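Local coordinates for DNA translocase coupling protein (Clostridium perfringens, PDB 6O1W) that probably binds DNA and ATP as an FtsK/SpoIIIE-type translocase, coupling ATP use to DNA transfer in plasmid conjugation, at residues 159-164 / 227-232. Sequence-based numbering, arbitrary orientation.
Sequences IAYMVD and KRIIVV. With BGC (beta-D-glucopyranose), chain E.
With CG anti to the carbonyl carbon (chi1 -67°), the ring of Tyr161 meets Ile229, whose CG2 is anti to the backbone N. That methyl comes in near the ring plane and touches the edge, CG2 of Ile229 lying 3.6 Å from CD2 of Tyr161. A long aromatic suits this place because its carbon edge packs against isoleucine while its tip meets polar ground: OH of Tyr161 is 2.7 Å from O1 of the bound glucose, which Gln180 also holds. On the other face of the sheet, Ile230 sets CG2 in the crowded position between backbone N and carbonyl carbon, 3.9 Å from CB of Ala160; the small alanine lets helix 142-155 lie close, with Leu150 and Leu154 touching it. Strands 159-163 and 229-233 are parallel neighbours in the P-loop NTPase core of this FtsK/SpoIIIE-family protein, joined through an excursion that includes helix 185-209, which packs over Tyr161 and Val231. Five backbone hydrogen bonds, each donor lying close to the C=O axis, zip them together: Ile230 takes part twice, its N donating to Ile159 O (2.8 Å) and its O accepting from Tyr161 N. At the exposed end, CD1 of Ile159 rests 3.8 Å from CB of Lys227, whose aliphatic chain crosses it at about a right angle.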
loop_
_atom_site.group_PDB
_atom_site.type_symbol
_atom_site.label_atom_id
_atom_site.label_comp_id
_atom_site.label_asym_id
_atom_site.label_seq_id
_atom_site.Cartn_x
_atom_site.Cartn_y
_atom_site.Cartn_z
ATOM N N ILE A 159 10.647 5.482 18.428
ATOM C CA ILE A 159 9.601 5.747 19.424
ATOM C C ILE A 159 8.290 5.564 18.639
ATOM O O ILE A 159 8.180 6.073 17.525
ATOM C CB ILE A 159 9.684 7.215 20.001
ATOM C CG1 ILE A 159 10.950 7.400 20.852
ATOM C CG2 ILE A 159 8.433 7.577 20.836
ATOM C CD1 ILE A 159 11.358 8.888 21.072
ATOM N N ALA A 160 7.271 4.961 19.260
ATOM C CA ALA A 160 6.005 4.733 18.583
ATOM C C ALA A 160 4.792 5.271 19.276
ATOM O O ALA A 160 4.679 5.194 20.494
ATOM C CB ALA A 160 5.830 3.240 18.332
ATOM N N TYR A 161 3.836 5.746 18.470
ATOM C CA TYR A 161 2.537 6.234 18.913
ATOM C C TYR A 161 1.500 5.561 18.030
ATOM O O TYR A 161 1.652 5.524 16.805
ATOM C CB TYR A 161 2.426 7.755 18.839
ATOM C CG TYR A 161 3.330 8.449 19.823
ATOM C CD1 TYR A 161 2.995 8.533 21.173
ATOM C CD2 TYR A 161 4.502 9.058 19.405
ATOM C CE1 TYR A 161 3.812 9.212 22.077
ATOM C CE2 TYR A 161 5.359 9.672 20.308
ATOM C CZ TYR A 161 5.012 9.748 21.645
ATOM O OH TYR A 161 5.884 10.346 22.514
HETATM N N MSE A 162 0.482 4.967 18.651
HETATM C CA MSE A 162 -0.509 4.232 17.874
HETATM C C MSE A 162 -1.872 4.765 18.172
HETATM O O MSE A 162 -2.203 4.999 19.334
HETATM C CB MSE A 162 -0.396 2.737 18.159
HETATM C CG MSE A 162 0.902 2.136 17.642
HETATM SE SE MSE A 162 1.614 0.784 18.866
HETATM C CE MSE A 162 2.301 1.881 20.289
ATOM N N VAL A 163 -2.643 5.026 17.118
ATOM C CA VAL A 163 -3.976 5.605 17.249
ATOM C C VAL A 163 -5.036 4.614 16.797
ATOM O O VAL A 163 -5.024 4.182 15.634
ATOM C CB VAL A 163 -4.093 6.955 16.476
ATOM C CG1 VAL A 163 -5.505 7.543 16.598
ATOM C CG2 VAL A 163 -3.047 7.953 16.959
ATOM N N ASP A 164 -5.980 4.292 17.705
ATOM C CA ASP A 164 -7.105 3.407 17.392
ATOM C C ASP A 164 -8.290 3.743 18.252
ATOM O O ASP A 164 -8.309 3.357 19.406
ATOM C CB ASP A 164 -6.712 1.921 17.537
ATOM C CG ASP A 164 -7.860 0.905 17.442
ATOM O OD1 ASP A 164 -8.890 1.213 16.786
ATOM O OD2 ASP A 164 -7.727 -0.179 18.014
ATOM N N LYS A 227 15.350 10.817 18.416
ATOM C CA LYS A 227 14.966 9.524 17.869
ATOM C C LYS A 227 13.855 9.682 16.853
ATOM O O LYS A 227 12.998 10.567 16.999
ATOM C CB LYS A 227 14.477 8.618 19.003
ATOM C CG LYS A 227 15.541 8.281 20.065
ATOM C CD LYS A 227 15.047 7.151 20.969
ATOM C CE LYS A 227 16.011 6.804 22.075
ATOM N NZ LYS A 227 17.162 5.997 21.581
ATOM N N ARG A 228 13.829 8.776 15.850
ATOM C CA ARG A 228 12.721 8.703 14.894
ATOM C C ARG A 228 11.419 8.436 15.674
ATOM O O ARG A 228 11.413 7.607 16.583
ATOM C CB ARG A 228 12.948 7.558 13.877
ATOM C CG ARG A 228 11.811 7.452 12.844
ATOM C CD ARG A 228 12.108 6.533 11.657
ATOM N NE ARG A 228 13.397 6.862 11.056
ATOM C CZ ARG A 228 13.622 7.865 10.223
ATOM N NH1 ARG A 228 12.623 8.638 9.816
ATOM N NH2 ARG A 228 14.849 8.119 9.803
ATOM N N ILE A 229 10.352 9.157 15.340
ATOM C CA ILE A 229 9.027 8.947 15.904
ATOM C C ILE A 229 8.108 8.356 14.805
ATOM O O ILE A 229 7.969 8.956 13.739
ATOM C CB ILE A 229 8.414 10.252 16.495
ATOM C CG1 ILE A 229 9.234 10.753 17.717
ATOM C CG2 ILE A 229 6.949 10.010 16.885
ATOM C CD1 ILE A 229 8.971 12.238 18.126
ATOM N N ILE A 230 7.478 7.189 15.067
ATOM C CA ILE A 230 6.522 6.602 14.132
ATOM C C ILE A 230 5.113 6.719 14.710
ATOM O O ILE A 230 4.879 6.400 15.875
ATOM C CB ILE A 230 6.890 5.172 13.636
ATOM C CG1 ILE A 230 5.833 4.670 12.577
ATOM C CG2 ILE A 230 7.140 4.184 14.798
ATOM C CD1 ILE A 230 5.854 3.212 12.193
ATOM N N VAL A 231 4.199 7.249 13.913
ATOM C CA VAL A 231 2.809 7.465 14.309
ATOM C C VAL A 231 1.951 6.583 13.412
ATOM O O VAL A 231 1.916 6.787 12.202
ATOM C CB VAL A 231 2.404 8.955 14.200
ATOM C CG1 VAL A 231 1.007 9.188 14.777
ATOM C CG2 VAL A 231 3.435 9.868 14.859
ATOM N N VAL A 232 1.284 5.610 13.997
ATOM C CA VAL A 232 0.474 4.671 13.230
ATOM C C VAL A 232 -0.971 5.018 13.465
ATOM O O VAL A 232 -1.419 5.010 14.605
ATOM C CB VAL A 232 0.781 3.184 13.572
ATOM C CG1 VAL A 232 -0.005 2.228 12.651
ATOM C CG2 VAL A 232 2.271 2.895 13.490
HETATM C C2 BGC E . 5.243 12.524 25.758
HETATM C C3 BGC E . 4.565 13.696 26.456
HETATM C C4 BGC E . 3.316 14.109 25.687
HETATM C C5 BGC E . 2.393 12.907 25.500
HETATM C C6 BGC E . 1.200 13.211 24.625
HETATM C C1 BGC E . 4.245 11.379 25.609
HETATM O O1 BGC E . 4.845 10.302 24.973
HETATM O O2 BGC E . 6.381 12.100 26.499
HETATM O O3 BGC E . 5.471 14.786 26.573
HETATM O O4 BGC E . 2.613 15.136 26.376
HETATM O O5 BGC E . 3.110 11.831 24.868
HETATM O O6 BGC E . 0.402 12.052 24.434
#